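Local coordinates for putative nitrate transport protein (Thermoplasma volcanium, PDB 3MST) that is of unknown function but is probably a solute-binding protein linked to the transport of nitrate or a related anion, at residues A[33-38]-A[194-199]. Numbering follows the deposited sequence.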
# COMPACT_ATOMS: atom_id res chain seq x y z
N PRO A 33 -6.91 -1.07 -7.87
CA PRO A 33 -7.61 -0.30 -8.90
C PRO A 33 -7.24 -0.73 -10.31
O PRO A 33 -8.12 -0.61 -11.21
CB PRO A 33 -7.20 1.15 -8.60
CG PRO A 33 -6.99 1.13 -7.08
CD PRO A 33 -6.24 -0.19 -6.92
N LEU A 34 -6.03 -1.21 -10.55
CA LEU A 34 -5.66 -1.67 -11.91
C LEU A 34 -6.10 -3.12 -12.13
O LEU A 34 -6.49 -3.47 -13.26
CB LEU A 34 -4.17 -1.47 -12.18
CG LEU A 34 -3.79 0.03 -12.15
CD1 LEU A 34 -2.26 0.19 -12.40
CD2 LEU A 34 -4.60 0.89 -13.14
N LEU A 35 -6.15 -3.97 -11.09
CA LEU A 35 -6.63 -5.33 -11.25
C LEU A 35 -8.05 -5.33 -11.72
O LEU A 35 -8.42 -6.13 -12.57
CB LEU A 35 -6.57 -6.14 -9.94
CG LEU A 35 -5.18 -6.44 -9.38
CD1 LEU A 35 -5.32 -7.31 -8.15
CD2 LEU A 35 -4.26 -7.16 -10.42
N VAL A 36 -8.87 -4.48 -11.16
CA VAL A 36 -10.32 -4.60 -11.39
C VAL A 36 -10.70 -4.24 -12.81
O VAL A 36 -11.73 -4.73 -13.30
CB VAL A 36 -11.17 -3.84 -10.37
CG1 VAL A 36 -11.00 -4.48 -8.98
CG2 VAL A 36 -10.91 -2.31 -10.32
N ILE A 37 -9.94 -3.35 -13.45
CA ILE A 37 -10.22 -2.94 -14.85
C ILE A 37 -9.09 -3.35 -15.80
O ILE A 37 -8.94 -2.77 -16.89
CB ILE A 37 -10.54 -1.44 -14.96
CG1 ILE A 37 -9.37 -0.58 -14.44
CG2 ILE A 37 -11.88 -1.12 -14.29
CD1 ILE A 37 -9.51 0.88 -14.87
N GLU A 38 -8.33 -4.39 -15.43
CA GLU A 38 -7.17 -4.82 -16.22
C GLU A 38 -7.47 -4.93 -17.73
O GLU A 38 -6.68 -4.53 -18.57
CB GLU A 38 -6.63 -6.15 -15.70
CG GLU A 38 -5.48 -6.68 -16.48
CD GLU A 38 -4.93 -8.03 -15.99
OE1 GLU A 38 -5.59 -8.65 -15.13
OE2 GLU A 38 -3.90 -8.44 -16.55
N SER A 194 -9.90 -11.03 -5.28
CA SER A 194 -9.67 -12.34 -4.67
C SER A 194 -9.11 -13.35 -5.70
O SER A 194 -8.10 -14.02 -5.44
CB SER A 194 -10.95 -12.85 -3.97
OG SER A 194 -12.07 -12.95 -4.83
N LYS A 195 -9.71 -13.40 -6.89
CA LYS A 195 -9.23 -14.31 -7.94
C LYS A 195 -7.84 -14.00 -8.46
O LYS A 195 -7.00 -14.89 -8.65
CB LYS A 195 -10.22 -14.36 -9.10
CG LYS A 195 -11.52 -15.09 -8.74
CD LYS A 195 -12.52 -15.08 -9.91
CE LYS A 195 -13.70 -15.99 -9.57
NZ LYS A 195 -14.74 -16.07 -10.64
N LYS A 196 -7.56 -12.72 -8.70
CA LYS A 196 -6.30 -12.33 -9.30
C LYS A 196 -5.12 -12.25 -8.30
O LYS A 196 -3.98 -12.45 -8.67
CB LYS A 196 -6.47 -11.00 -10.05
CG LYS A 196 -7.37 -11.11 -11.24
CD LYS A 196 -7.42 -9.80 -12.01
CE LYS A 196 -8.25 -9.91 -13.27
NZ LYS A 196 -8.16 -8.66 -14.11
N SER A 197 -5.45 -11.92 -7.05
CA SER A 197 -4.43 -11.61 -6.04
C SER A 197 -3.67 -12.82 -5.61
O SER A 197 -2.55 -12.68 -5.17
CB SER A 197 -5.04 -10.98 -4.78
OG SER A 197 -5.78 -11.92 -4.04
N GLY A 198 -4.32 -13.99 -5.69
CA GLY A 198 -3.79 -15.22 -5.13
C GLY A 198 -3.49 -15.05 -3.66
O GLY A 198 -2.42 -15.51 -3.21
N TYR A 199 -4.35 -14.35 -2.90
CA TYR A 199 -3.98 -14.13 -1.51
C TYR A 199 -5.15 -13.99 -0.57
O TYR A 199 -5.08 -14.48 0.52
CB TYR A 199 -3.11 -12.87 -1.44
CG TYR A 199 -2.46 -12.63 -0.14
CD1 TYR A 199 -3.12 -11.92 0.87
CD2 TYR A 199 -1.18 -13.10 0.12
CE1 TYR A 199 -2.54 -11.72 2.11
CE2 TYR A 199 -0.57 -12.88 1.34
CZ TYR A 199 -1.26 -12.22 2.33
OH TYR A 199 -0.64 -12.00 3.54
O HOH W 1 -11.24 -7.55 -14.06
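K196 reaches across to the end of helix 32-36 with its ammonium group. Across the contact it meets two acceptors, the backbone oxygen of L35 and the carboxylate of E38. A further salt bridge joins NZ to E39. NZ donates to L35 O at 3.0 Å. NZ lies in the carbonyl plane of L35, with a C=O...NZ angle of 153°. NZ also donates to E38 OE1 at 2.8 Å, which makes a salt bridge. E38 offers the anti lone pair of OE1, the one turned away from its other oxygen. The two side chains meet at a slant. K196 gets there because its chain is extended beyond CG, and its CD passes 4.3 Å from L35 CB. In E38, CG is anti to the backbone N (chi1 178°), and a small chi3 of 10° turns OE1 back to the CB side. NZ therefore sits close to both OE1 and E38 CB, 3.3 Å from the latter.

A water accepts from NZ at 3.3 Å and lies 3.0 Å from V36 O, to which it can donate. L35 O also receives a weak backbone hydrogen bond from E38 N, at 3.3 Å. Behind the polar end, L35 packs on F26 and on I45 of strand 45-47. V36 packs on A189 and I193 of helix 186-197, so apolar contacts also join the two helices.

With K196 cut back to an alanine, E38 and E39 would probably lose their shared positive mate, and L35 O its lysine donor. The lysine thus ties the C-terminal end of a short helix to the last turn of helix 186-197. Its positive charge probably offsets two neighbouring carboxylates and suits the carbonyl oxygens gathered at that helix end.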